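Dihydrodipicolinate synthase (Bacteroides thetaiotaomicron, PDB 4XKY) is a tetrameric TIM-barrel lyase of the DapA family that probably forms a Schiff base with pyruvate, as dihydrodipicolinate synthases and N-acetylneuraminate lyases do. Local coordinates at residues P15-D18 against D19-D23; E25-Q28 against R29-H33; V144-A147 against P148-Q152; H124-P127 against Q128-L131. All coordinates share one frame; numbering follows the deposited sequence.

Contact 1 of 4, residues P15-D18 against D19-D23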
ATOM      1  N   PRO A  15      13.049  28.783  -6.085  1.00 26.35           N
ATOM      2  CA  PRO A  15      14.402  28.842  -6.666  1.00 26.81           C
ATOM      3  C   PRO A  15      15.430  29.029  -5.581  1.00 26.35           C
ATOM      4  O   PRO A  15      15.209  29.807  -4.648  1.00 26.90           O
ATOM      5  CB  PRO A  15      14.362  30.038  -7.604  1.00 27.91           C
ATOM      6  CG  PRO A  15      13.004  30.635  -7.505  1.00 27.52           C
ATOM      7  CD  PRO A  15      12.260  29.988  -6.367  1.00 27.25           C
ATOM      8  N   LEU A  16      16.512  28.268  -5.695  1.00 25.85           N
ATOM      9  CA  LEU A  16      17.559  28.172  -4.693  1.00 26.39           C
ATOM     10  C   LEU A  16      18.937  28.459  -5.272  1.00 27.66           C
ATOM     11  O   LEU A  16      19.226  28.107  -6.426  1.00 28.80           O
ATOM     12  CB  LEU A  16      17.573  26.754  -4.161  1.00 26.51           C
ATOM     13  CG  LEU A  16      16.272  26.302  -3.521  1.00 27.06           C
ATOM     14  CD1 LEU A  16      16.468  24.854  -3.101  1.00 28.40           C
ATOM     15  CD2 LEU A  16      15.917  27.199  -2.329  1.00 27.44           C
ATOM     16  N   LEU A  17      19.790  29.099  -4.483  1.00 28.83           N
ATOM     17  CA  LEU A  17      21.231  29.165  -4.801  1.00 29.09           C
ATOM     18  C   LEU A  17      21.985  28.050  -4.106  1.00 28.53           C
ATOM     19  O   LEU A  17      23.070  27.671  -4.515  1.00 27.13           O
ATOM     20  CB  LEU A  17      21.820  30.521  -4.375  1.00 30.15           C
ATOM     21  CG  LEU A  17      21.260  31.742  -5.108  1.00 31.45           C
ATOM     22  CD1 LEU A  17      21.974  33.025  -4.653  1.00 33.47           C
ATOM     23  CD2 LEU A  17      21.450  31.578  -6.616  1.00 31.87           C
ATOM     24  N   ASP A  18      21.421  27.568  -3.007  1.00 29.00           N
ATOM     25  CA  ASP A  18      22.017  26.477  -2.237  1.00 30.50           C
ATOM     26  C   ASP A  18      20.898  25.853  -1.417  1.00 29.56           C
ATOM     27  O   ASP A  18      19.771  26.337  -1.470  1.00 27.39           O
ATOM     28  CB  ASP A  18      23.173  26.973  -1.357  1.00 31.40           C
ATOM     29  CG  ASP A  18      24.115  25.838  -0.905  1.00 33.94           C
ATOM     30  OD1 ASP A  18      24.034  24.726  -1.445  1.00 36.52           O
ATOM     31  OD2 ASP A  18      24.936  26.051   0.005  1.00 40.16           O
ATOM     32  N   ASP A  19      21.204  24.786  -0.683  1.00 28.99           N
ATOM     33  CA  ASP A  19      20.191  23.997  -0.011  1.00 30.18           C
ATOM     34  C   ASP A  19      19.321  24.884   0.870  1.00 28.32           C
ATOM     35  O   ASP A  19      18.131  24.640   0.996  1.00 28.27           O
ATOM     36  CB  ASP A  19      20.812  22.892   0.852  1.00 32.74           C
ATOM     37  CG  ASP A  19      21.626  21.887   0.050  1.00 35.31           C
ATOM     38  OD1 ASP A  19      21.121  21.277  -0.897  1.00 35.33           O
ATOM     39  OD2 ASP A  19      22.801  21.695   0.376  1.00 41.64           O
ATOM     40  N   ASP A  20      19.908  25.900   1.487  1.00 28.00           N
ATOM     41  CA  ASP A  20      19.170  26.762   2.399  1.00 28.36           C
ATOM     42  C   ASP A  20      19.278  28.228   2.013  1.00 28.37           C
ATOM     43  O   ASP A  20      19.209  29.084   2.888  1.00 28.04           O
ATOM     44  CB  ASP A  20      19.708  26.615   3.824  1.00 29.50           C
ATOM     45  CG  ASP A  20      18.646  26.918   4.873  1.00 29.61           C
ATOM     46  OD1 ASP A  20      17.438  26.740   4.608  1.00 30.47           O
ATOM     47  OD2 ASP A  20      19.003  27.304   5.978  1.00 32.52           O
ATOM     48  N   VAL A  21      19.446  28.530   0.722  1.00 27.37           N
ATOM     49  CA  VAL A  21      19.615  29.946   0.286  1.00 26.32           C
ATOM     50  C   VAL A  21      18.681  30.176  -0.874  1.00 25.87           C
ATOM     51  O   VAL A  21      18.762  29.470  -1.874  1.00 25.83           O
ATOM     52  CB  VAL A  21      21.057  30.280  -0.203  1.00 26.38           C
ATOM     53  CG1 VAL A  21      21.173  31.752  -0.675  1.00 26.85           C
ATOM     54  CG2 VAL A  21      22.076  30.024   0.888  1.00 26.29           C
ATOM     55  N   LEU A  22      17.822  31.173  -0.742  1.00 26.22           N
ATOM     56  CA  LEU A  22      16.836  31.502  -1.756  1.00 27.37           C
ATOM     57  C   LEU A  22      17.483  32.280  -2.915  1.00 28.08           C
ATOM     58  O   LEU A  22      18.252  33.199  -2.681  1.00 29.69           O
ATOM     59  CB  LEU A  22      15.722  32.355  -1.128  1.00 27.46           C
ATOM     60  CG  LEU A  22      14.468  32.664  -1.977  1.00 28.74           C
ATOM     61  CD1 LEU A  22      13.607  31.423  -2.193  1.00 27.15           C
ATOM     62  CD2 LEU A  22      13.627  33.769  -1.335  1.00 29.81           C
ATOM     63  N   ASP A  23      17.147  31.906  -4.151  1.00 28.26           N
ATOM     64  CA  ASP A  23      17.549  32.647  -5.373  1.00 28.31           C
ATOM     65  C   ASP A  23      16.553  33.769  -5.652  1.00 28.71           C
ATOM     66  O   ASP A  23      15.576  33.603  -6.400  1.00 26.49           O
ATOM     67  CB  ASP A  23      17.610  31.707  -6.578  1.00 28.73           C
ATOM     68  CG  ASP A  23      17.886  32.436  -7.907  1.00 30.86           C
ATOM     69  OD1 ASP A  23      18.398  33.578  -7.916  1.00 32.15           O
ATOM     70  OD2 ASP A  23      17.565  31.862  -8.956  1.00 30.78           O
TER
HETATM   71  O   HOH W   1      22.761  26.350   2.087  1.00 30.96           O
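A classic beta bulge marks this small antiparallel hairpin: Leu17 and Asp18 both face Val21. The hairpin lies between strand 7-8 and helix 24-36 of the barrel. Val21 O takes Leu17 N at 2.8 Å, and Asp18 N makes a second, weak bond to it. A type I turn from Asp18 to Val21 closes the loop, with Val21 N bonded to Asp18 O at 3.1 Å. At the open end Asp23 N donates to Pro15 O at 2.9 Å. The carboxylates of Asp18 and Asp19 sit near each other. Asp18 OD1 accepts a weak bond from Asp19 N and lies 3.7 Å from Asp19 OD2, their planes 34° apart. Asp19 OD1 is bonded to Ala278 N. A water links Asp20 N to Asp18 OD2, weakly on the carboxylate side. Leu17 crosses Asp23 at about a right angle, with CD2 3.8 Å from Asp23 CB. Asp23 has its carboxyl carbon opposite the backbone nitrogen (chi1 174°) and caps helix 24-36 by accepting from Gly26 N. Its other oxygen accepts from Ser273 N. Close like charges at the turn would probably repel, and the N-H groups and the water are likely to offset this only in part.

Contact 2 of 4, residues E25-Q28 against R29-H33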
ATOM      1  N   GLU A  25      16.820  36.723  -7.220  1.00 33.50           N
ATOM      2  CA  GLU A  25      16.788  37.275  -8.553  1.00 36.29           C
ATOM      3  C   GLU A  25      16.055  36.362  -9.512  1.00 34.51           C
ATOM      4  O   GLU A  25      15.296  36.835 -10.337  1.00 32.96           O
ATOM      5  CB  GLU A  25      18.207  37.564  -9.046  1.00 41.90           C
ATOM      6  CG  GLU A  25      18.867  38.645  -8.196  1.00 48.92           C
ATOM      7  CD  GLU A  25      19.713  39.621  -8.983  1.00 57.45           C
ATOM      8  OE1 GLU A  25      20.931  39.682  -8.714  1.00 66.05           O
ATOM      9  OE2 GLU A  25      19.162  40.333  -9.858  1.00 62.47           O
ATOM     10  N   GLY A  26      16.302  35.057  -9.409  1.00 32.99           N
ATOM     11  CA  GLY A  26      15.551  34.069 -10.183  1.00 31.38           C
ATOM     12  C   GLY A  26      14.075  34.109  -9.886  1.00 30.34           C
ATOM     13  O   GLY A  26      13.265  34.062 -10.788  1.00 29.87           O
ATOM     14  N   LEU A  27      13.726  34.210  -8.611  1.00 30.91           N
ATOM     15  CA  LEU A  27      12.322  34.290  -8.211  1.00 30.89           C
ATOM     16  C   LEU A  27      11.605  35.505  -8.821  1.00 32.47           C
ATOM     17  O   LEU A  27      10.482  35.389  -9.284  1.00 32.96           O
ATOM     18  CB  LEU A  27      12.221  34.343  -6.705  1.00 30.04           C
ATOM     19  CG  LEU A  27      10.818  34.528  -6.161  1.00 28.73           C
ATOM     20  CD1 LEU A  27       9.934  33.356  -6.490  1.00 28.22           C
ATOM     21  CD2 LEU A  27      10.944  34.683  -4.676  1.00 29.60           C
ATOM     22  N   GLN A  28      12.259  36.661  -8.818  1.00 33.82           N
ATOM     23  CA  GLN A  28      11.728  37.845  -9.502  1.00 34.84           C
ATOM     24  C   GLN A  28      11.526  37.587 -10.978  1.00 34.11           C
ATOM     25  O   GLN A  28      10.452  37.857 -11.499  1.00 34.74           O
ATOM     26  CB  GLN A  28      12.640  39.047  -9.308  1.00 36.72           C
ATOM     27  CG  GLN A  28      12.636  39.495  -7.854  1.00 39.21           C
ATOM     28  CD  GLN A  28      13.681  40.534  -7.491  1.00 41.83           C
ATOM     29  OE1 GLN A  28      14.488  40.950  -8.326  1.00 46.89           O
ATOM     30  NE2 GLN A  28      13.651  40.977  -6.232  1.00 39.39           N
ATOM     31  N   ARG A  29      12.531  37.037 -11.653  1.00 33.02           N
ATOM     32  CA  ARG A  29      12.355  36.720 -13.076  1.00 34.07           C
ATOM     33  C   ARG A  29      11.209  35.738 -13.267  1.00 33.10           C
ATOM     34  O   ARG A  29      10.426  35.898 -14.198  1.00 32.65           O
ATOM     35  CB  ARG A  29      13.623  36.174 -13.737  1.00 34.80           C
ATOM     36  CG  ARG A  29      14.646  37.234 -14.133  1.00 37.03           C
ATOM     37  CD  ARG A  29      15.800  36.617 -14.919  1.00 37.83           C
ATOM     38  NE  ARG A  29      16.570  35.706 -14.067  1.00 38.92           N
ATOM     39  CZ  ARG A  29      17.583  36.073 -13.291  1.00 41.31           C
ATOM     40  NH1 ARG A  29      18.006  37.338 -13.262  1.00 43.67           N
ATOM     41  NH2 ARG A  29      18.204  35.166 -12.561  1.00 42.13           N
ATOM     42  N   LEU A  30      11.112  34.725 -12.396  1.00 31.05           N
ATOM     43  CA  LEU A  30      10.050  33.718 -12.520  1.00 30.47           C
ATOM     44  C   LEU A  30       8.685  34.365 -12.403  1.00 29.90           C
ATOM     45  O   LEU A  30       7.809  34.119 -13.228  1.00 29.84           O
ATOM     46  CB  LEU A  30      10.214  32.616 -11.466  1.00 30.62           C
ATOM     47  CG  LEU A  30       9.159  31.508 -11.374  1.00 31.19           C
ATOM     48  CD1 LEU A  30       9.062  30.678 -12.643  1.00 31.59           C
ATOM     49  CD2 LEU A  30       9.434  30.605 -10.181  1.00 30.76           C
ATOM     50  N   ILE A  31       8.502  35.194 -11.381  1.00 29.37           N
ATOM     51  CA  ILE A  31       7.210  35.823 -11.153  1.00 30.76           C
ATOM     52  C   ILE A  31       6.815  36.827 -12.250  1.00 32.15           C
ATOM     53  O   ILE A  31       5.650  36.868 -12.640  1.00 33.07           O
ATOM     54  CB  ILE A  31       7.121  36.457  -9.750  1.00 31.57           C
ATOM     55  CG1 ILE A  31       7.110  35.357  -8.682  1.00 31.09           C
ATOM     56  CG2 ILE A  31       5.861  37.325  -9.622  1.00 32.19           C
ATOM     57  CD1 ILE A  31       7.413  35.873  -7.294  1.00 31.89           C
ATOM     58  N   GLU A  32       7.755  37.627 -12.744  1.00 33.98           N
ATOM     59  CA  GLU A  32       7.468  38.506 -13.874  1.00 36.02           C
ATOM     60  C   GLU A  32       7.063  37.657 -15.081  1.00 35.39           C
ATOM     61  O   GLU A  32       6.118  37.975 -15.767  1.00 35.76           O
ATOM     62  CB  GLU A  32       8.668  39.399 -14.230  1.00 37.84           C
ATOM     63  CG  GLU A  32       9.056  40.444 -13.173  1.00 39.24           C
ATOM     64  CD  GLU A  32       7.916  41.374 -12.780  1.00 40.62           C
ATOM     65  OE1 GLU A  32       7.021  41.601 -13.620  1.00 43.74           O
ATOM     66  OE2 GLU A  32       7.891  41.869 -11.628  1.00 40.26           O
ATOM     67  N   HIS A  33       7.771  36.560 -15.318  1.00 34.62           N
ATOM     68  CA  HIS A  33       7.500  35.666 -16.459  1.00 34.42           C
ATOM     69  C   HIS A  33       6.079  35.080 -16.366  1.00 33.97           C
ATOM     70  O   HIS A  33       5.363  34.996 -17.357  1.00 33.71           O
ATOM     71  CB  HIS A  33       8.590  34.588 -16.453  1.00 34.92           C
ATOM     72  CG  HIS A  33       8.359  33.415 -17.350  1.00 35.72           C
ATOM     73  ND1 HIS A  33       8.458  33.487 -18.724  1.00 36.30           N
ATOM     74  CD2 HIS A  33       8.174  32.105 -17.058  1.00 35.94           C
ATOM     75  CE1 HIS A  33       8.292  32.286 -19.243  1.00 36.22           C
ATOM     76  NE2 HIS A  33       8.119  31.427 -18.253  1.00 38.19           N
TER
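Different first torsions bring Leu27 and Ile31 together: Leu27 has CG opposite its backbone nitrogen (chi1 176°), while Ile31 has CG1 beside its own (chi1 -68°). The two side chains then lie alongside each other one helical turn apart, pointing the same way. Leu27 CD1 meets Ile31 CD1 at 3.7 Å. Ile31 CG1 also rests 3.4 Å from Leu27 O. With an alanine in place of Ile31 the CD1 methyl is gone, and Leu27 CD1 would probably be left without its neighbour one turn on. Arg29 reaches back along the helix. Its chain bends at chi3 (-66°) and folds the guanidinium over the turn before it. One face lies above Glu25 O, with Arg29 CZ 3.8 Å from that oxygen. Arg29 NH2 is 3.7 Å from Gly26 CA. The Glu25 carboxylate is near but does not touch the guanidinium. Arg29 NE donates instead to Ile271 O. Regular helical bonds run beneath these side chains. Leu30 N to Gly26 O is 2.8 Å, and Ile31 N to Leu27 O is 2.9 Å. Glu32 lays CG 3.4 Å from Gln28 O, and its carboxylate forms a salt bridge with Arg73. All of this belongs to helix 24-36, the first helix of the barrel wall after strand 7-8. Leu27 packs on Met62 and Asn65 of helix 56-70, while Leu30 meets Val13 and Ile31 meets Leu12 in the loop that follows strand 7-8.

Contact 3 of 4, residues V144-A147 against P148-Q152; sequences VNFA and PATIQ
The Phe146 ring takes Thr150 at its edge: Thr150 CG2 comes near the ring plane, 4.1 Å from Phe146 CD1. The two side chains cross at about a right angle. Leu118 of helix 115-125 and Pro107 also touch the Phe146 side chain. Ile151 meets the root of the aromatic side chain, and both its CG1 and its CD1 lie 3.6 Å from Phe146 CB. Thr150 has its CG2 methyl opposite the backbone nitrogen and OG1 beside it (chi1 -63°), which puts the methyl at the ring edge and leaves OG1 to bond Gln115 OE1, 3.8 Å from Ala147 CB. This is the start of helix 148-154 of the TIM barrel, reached by the loop from strand 133-137. Ala147 holds the N-cap position, and Pro148 opens the first turn. Ala147 O accepts from Ile151 N at 3.1 Å. Gln115 serves both sides of the turn, since its OE1 is also hydrogen-bonded to Ala147 N. The Phe146 side chain lies about 6 Å from that of Tyr136, the predicted proton donor/acceptor of the active site, and Phe146 O is bonded to Tyr172 OH.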
ATOM      1  N   VAL A 144      -6.173   8.067   3.006  1.00 94.35           N
ATOM      2  CA  VAL A 144      -7.599   8.368   3.293  1.00 88.78           C
ATOM      3  C   VAL A 144      -7.941   9.742   2.696  1.00 82.13           C
ATOM      4  O   VAL A 144      -7.444  10.773   3.147  1.00 81.67           O
ATOM      5  CB  VAL A 144      -7.944   8.345   4.816  1.00 90.32           C
ATOM      6  CG1 VAL A 144      -9.130   9.255   5.155  1.00 88.70           C
ATOM      7  CG2 VAL A 144      -8.258   6.929   5.290  1.00 90.84           C
ATOM      8  N   ASN A 145      -8.790   9.740   1.677  1.00 75.14           N
ATOM      9  CA  ASN A 145      -9.187  10.969   0.993  1.00 67.95           C
ATOM     10  C   ASN A 145     -10.274  11.742   1.734  1.00 59.27           C
ATOM     11  O   ASN A 145     -10.935  11.207   2.624  1.00 53.46           O
ATOM     12  CB  ASN A 145      -9.671  10.632  -0.420  1.00 70.36           C
ATOM     13  CG  ASN A 145      -8.529  10.288  -1.357  1.00 76.70           C
ATOM     14  OD1 ASN A 145      -7.391  10.088  -0.921  1.00 79.44           O
ATOM     15  ND2 ASN A 145      -8.818  10.242  -2.654  1.00 78.81           N
ATOM     16  N   PHE A 146     -10.432  13.014   1.375  1.00 51.96           N
ATOM     17  CA  PHE A 146     -11.650  13.729   1.695  1.00 51.08           C
ATOM     18  C   PHE A 146     -12.745  13.040   0.874  1.00 50.90           C
ATOM     19  O   PHE A 146     -12.708  13.076  -0.357  1.00 51.12           O
ATOM     20  CB  PHE A 146     -11.594  15.203   1.267  1.00 50.67           C
ATOM     21  CG  PHE A 146     -10.654  16.069   2.065  1.00 48.75           C
ATOM     22  CD1 PHE A 146     -11.096  16.754   3.176  1.00 49.00           C
ATOM     23  CD2 PHE A 146      -9.351  16.265   1.649  1.00 49.59           C
ATOM     24  CE1 PHE A 146     -10.249  17.590   3.887  1.00 49.65           C
ATOM     25  CE2 PHE A 146      -8.489  17.099   2.354  1.00 49.56           C
ATOM     26  CZ  PHE A 146      -8.942  17.765   3.482  1.00 48.11           C
ATOM     27  N   ALA A 147     -13.708  12.410   1.536  1.00 49.30           N
ATOM     28  CA  ALA A 147     -14.900  11.915   0.843  1.00 47.71           C
ATOM     29  C   ALA A 147     -15.701  13.102   0.301  1.00 46.81           C
ATOM     30  O   ALA A 147     -15.559  14.225   0.797  1.00 44.74           O
ATOM     31  CB  ALA A 147     -15.760  11.094   1.775  1.00 48.71           C
ATOM     32  N   PRO A 148     -16.527  12.864  -0.736  1.00 46.28           N
ATOM     33  CA  PRO A 148     -17.334  13.945  -1.290  1.00 45.52           C
ATOM     34  C   PRO A 148     -18.186  14.664  -0.260  1.00 45.84           C
ATOM     35  O   PRO A 148     -18.151  15.890  -0.204  1.00 44.12           O
ATOM     36  CB  PRO A 148     -18.200  13.224  -2.310  1.00 45.79           C
ATOM     37  CG  PRO A 148     -17.284  12.187  -2.846  1.00 45.46           C
ATOM     38  CD  PRO A 148     -16.520  11.697  -1.637  1.00 45.77           C
ATOM     39  N   ALA A 149     -18.924  13.910   0.556  1.00 46.71           N
ATOM     40  CA  ALA A 149     -19.804  14.510   1.555  1.00 46.84           C
ATOM     41  C   ALA A 149     -18.993  15.336   2.565  1.00 46.01           C
ATOM     42  O   ALA A 149     -19.459  16.364   3.023  1.00 45.87           O
ATOM     43  CB  ALA A 149     -20.638  13.444   2.260  1.00 47.08           C
ATOM     44  N   THR A 150     -17.786  14.876   2.894  1.00 45.87           N
ATOM     45  CA  THR A 150     -16.884  15.592   3.800  1.00 46.58           C
ATOM     46  C   THR A 150     -16.536  16.968   3.232  1.00 47.60           C
ATOM     47  O   THR A 150     -16.538  17.957   3.954  1.00 49.01           O
ATOM     48  CB  THR A 150     -15.571  14.809   4.057  1.00 46.39           C
ATOM     49  OG1 THR A 150     -15.853  13.570   4.714  1.00 48.30           O
ATOM     50  CG2 THR A 150     -14.630  15.587   4.951  1.00 46.78           C
ATOM     51  N   ILE A 151     -16.234  17.022   1.938  1.00 46.69           N
ATOM     52  CA  ILE A 151     -15.939  18.288   1.288  1.00 47.30           C
ATOM     53  C   ILE A 151     -17.155  19.199   1.290  1.00 47.75           C
ATOM     54  O   ILE A 151     -17.019  20.388   1.565  1.00 45.23           O
ATOM     55  CB  ILE A 151     -15.386  18.088  -0.135  1.00 47.17           C
ATOM     56  CG1 ILE A 151     -13.925  17.665  -0.042  1.00 48.57           C
ATOM     57  CG2 ILE A 151     -15.434  19.369  -0.944  1.00 45.77           C
ATOM     58  CD1 ILE A 151     -13.396  17.034  -1.310  1.00 49.66           C
ATOM     59  N   GLN A 152     -18.332  18.653   0.984  1.00 50.62           N
ATOM     60  CA  GLN A 152     -19.587  19.420   1.090  1.00 52.86           C
ATOM     61  C   GLN A 152     -19.692  20.065   2.444  1.00 52.09           C
ATOM     62  O   GLN A 152     -19.973  21.256   2.565  1.00 50.72           O
ATOM     63  CB  GLN A 152     -20.812  18.521   0.963  1.00 58.43           C
ATOM     64  CG  GLN A 152     -21.594  18.622  -0.328  1.00 61.71           C
ATOM     65  CD  GLN A 152     -22.736  17.620  -0.352  1.00 65.72           C
ATOM     66  OE1 GLN A 152     -22.894  16.851  -1.305  1.00 63.90           O
ATOM     67  NE2 GLN A 152     -23.534  17.612   0.714  1.00 70.17           N
TER

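Contact 4 of 4, residues H124-P127 against Q128-L131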
ATOM      1  N   HIS A 124     -11.333  22.643  14.089  1.00 45.97           N
ATOM      2  CA  HIS A 124     -10.374  23.238  15.029  1.00 45.58           C
ATOM      3  C   HIS A 124      -9.377  24.185  14.336  1.00 42.92           C
ATOM      4  O   HIS A 124      -8.896  25.146  14.949  1.00 40.81           O
ATOM      5  CB  HIS A 124      -9.588  22.148  15.757  1.00 47.97           C
ATOM      6  CG  HIS A 124     -10.436  21.231  16.590  1.00 54.04           C
ATOM      7  ND1 HIS A 124     -11.581  21.646  17.242  1.00 58.57           N
ATOM      8  CD2 HIS A 124     -10.279  19.923  16.911  1.00 57.20           C
ATOM      9  CE1 HIS A 124     -12.102  20.631  17.909  1.00 60.15           C
ATOM     10  NE2 HIS A 124     -11.333  19.573  17.723  1.00 59.78           N
ATOM     11  N   LEU A 125      -9.038  23.912  13.073  1.00 39.66           N
ATOM     12  CA  LEU A 125      -8.038  24.730  12.391  1.00 38.05           C
ATOM     13  C   LEU A 125      -8.625  26.104  12.024  1.00 37.95           C
ATOM     14  O   LEU A 125      -7.978  27.138  12.228  1.00 35.48           O
ATOM     15  CB  LEU A 125      -7.480  24.029  11.140  1.00 37.83           C
ATOM     16  CG  LEU A 125      -6.423  24.820  10.350  1.00 38.21           C
ATOM     17  CD1 LEU A 125      -5.175  25.095  11.176  1.00 37.71           C
ATOM     18  CD2 LEU A 125      -6.065  24.125   9.042  1.00 38.89           C
ATOM     19  N   LEU A 126      -9.849  26.098  11.494  1.00 38.71           N
ATOM     20  CA  LEU A 126     -10.416  27.286  10.841  1.00 41.09           C
ATOM     21  C   LEU A 126     -10.446  28.558  11.693  1.00 41.47           C
ATOM     22  O   LEU A 126     -10.028  29.604  11.222  1.00 40.82           O
ATOM     23  CB  LEU A 126     -11.798  26.986  10.242  1.00 43.27           C
ATOM     24  CG  LEU A 126     -11.719  26.209   8.917  1.00 43.78           C
ATOM     25  CD1 LEU A 126     -13.047  25.565   8.593  1.00 44.70           C
ATOM     26  CD2 LEU A 126     -11.280  27.095   7.768  1.00 44.40           C
ATOM     27  N   PRO A 127     -10.888  28.472  12.961  1.00 42.85           N
ATOM     28  CA  PRO A 127     -10.889  29.704  13.779  1.00 43.93           C
ATOM     29  C   PRO A 127      -9.501  30.326  13.967  1.00 43.65           C
ATOM     30  O   PRO A 127      -9.395  31.490  14.318  1.00 42.70           O
ATOM     31  CB  PRO A 127     -11.427  29.229  15.145  1.00 45.18           C
ATOM     32  CG  PRO A 127     -12.183  27.975  14.855  1.00 45.08           C
ATOM     33  CD  PRO A 127     -11.499  27.332  13.670  1.00 42.68           C
ATOM     34  N   GLN A 128      -8.449  29.547  13.746  1.00 42.25           N
ATOM     35  CA  GLN A 128      -7.085  30.015  13.970  1.00 41.43           C
ATOM     36  C   GLN A 128      -6.467  30.683  12.754  1.00 39.94           C
ATOM     37  O   GLN A 128      -5.374  31.217  12.862  1.00 39.45           O
ATOM     38  CB  GLN A 128      -6.180  28.836  14.359  1.00 40.60           C
ATOM     39  CG  GLN A 128      -6.700  27.990  15.504  1.00 41.38           C
ATOM     40  CD  GLN A 128      -5.694  26.958  15.931  1.00 40.64           C
ATOM     41  OE1 GLN A 128      -4.582  27.304  16.313  1.00 42.36           O
ATOM     42  NE2 GLN A 128      -6.064  25.681  15.853  1.00 39.97           N
ATOM     43  N   LEU A 129      -7.119  30.614  11.593  1.00 40.45           N
ATOM     44  CA  LEU A 129      -6.509  31.099  10.335  1.00 39.52           C
ATOM     45  C   LEU A 129      -7.011  32.500   9.999  1.00 40.37           C
ATOM     46  O   LEU A 129      -8.182  32.764  10.145  1.00 40.48           O
ATOM     47  CB  LEU A 129      -6.897  30.194   9.178  1.00 38.46           C
ATOM     48  CG  LEU A 129      -6.548  28.724   9.299  1.00 37.87           C
ATOM     49  CD1 LEU A 129      -6.991  28.005   8.049  1.00 37.19           C
ATOM     50  CD2 LEU A 129      -5.069  28.560   9.527  1.00 37.06           C
ATOM     51  N   PRO A 130      -6.137  33.390   9.521  1.00 39.38           N
ATOM     52  CA  PRO A 130      -6.553  34.752   9.192  1.00 39.79           C
ATOM     53  C   PRO A 130      -6.860  34.985   7.701  1.00 39.06           C
ATOM     54  O   PRO A 130      -7.056  36.122   7.296  1.00 41.33           O
ATOM     55  CB  PRO A 130      -5.336  35.563   9.610  1.00 40.02           C
ATOM     56  CG  PRO A 130      -4.202  34.668   9.226  1.00 40.01           C
ATOM     57  CD  PRO A 130      -4.671  33.269   9.546  1.00 39.07           C
ATOM     58  N   LEU A 131      -6.895  33.922   6.896  1.00 37.13           N
ATOM     59  CA  LEU A 131      -7.187  34.020   5.466  1.00 35.40           C
ATOM     60  C   LEU A 131      -8.111  32.887   5.026  1.00 35.32           C
ATOM     61  O   LEU A 131      -8.177  31.846   5.693  1.00 34.91           O
ATOM     62  CB  LEU A 131      -5.880  33.952   4.661  1.00 34.65           C
ATOM     63  CG  LEU A 131      -4.882  35.112   4.807  1.00 34.59           C
ATOM     64  CD1 LEU A 131      -3.555  34.767   4.160  1.00 33.05           C
ATOM     65  CD2 LEU A 131      -5.403  36.442   4.266  1.00 35.94           C
TER
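Hydrogen bonds from Gln128 and Leu129 back to the residues before them shape this turn. The side chain of Gln128 supplies one of them: NE2 donates to His124 O at 3.0 Å, almost straight at 175°. His124 O lies in the plane of the Gln128 amide, though the donor stands above the carbonyl plane of His124. With CG set beside the backbone nitrogen (chi1 -52°) and the chain extended beyond it, the amide folds back over the preceding turn. The backbone adds two bonds, each to the third residue back. Gln128 N to Leu125 O is 2.9 Å, and Leu129 N to Leu126 O is 3.1 Å. Apolar contacts gather at Leu129. Its CD2 is 3.8 Å from Leu125 CD1, and its CD1 is 4.0 Å from Leu125 CG. Leu129 CG also comes 3.6 Å from Leu125 O. Leu126 touches it more loosely. Leu125 packs on Val89 and Leu129 on Ala92, both of helix 85-97. Cut back to alanine, Leu129 is likely to leave Leu125 CD1 without this partner and to open a gap between Leu125 and helix 85-97. Gln128 thus satisfies two successive carbonyls, His124 O and Leu125 O, as the chain leaves helix 115-125 for strand 133-137.

Overall arrangement
Contacts 1, 2 and 3 are partly buried; contact 4 lies at the surface. Contacts 1 and 2 are continuous in space. Pro15 CG of the hairpin packs against Leu27 CA of helix 24-36. Contact 3 lies on the other side of the chain's centre from both, with nearest atoms about 26 Å away. Contacts 3 and 4 flank strand 133-137 in the chain and share helix 115-125: contact 4 lies where it gives way to the loop, while Gln115 at its start holds contact 3. Chemistry follows place. The hairpin of contact 1 is rich in carboxylates, and contact 2 is regular helix with one apolar side. Contact 3 starts a helix beside an aromatic ring, and contact 4 ends one with a glutamine amide on a backbone carbonyl.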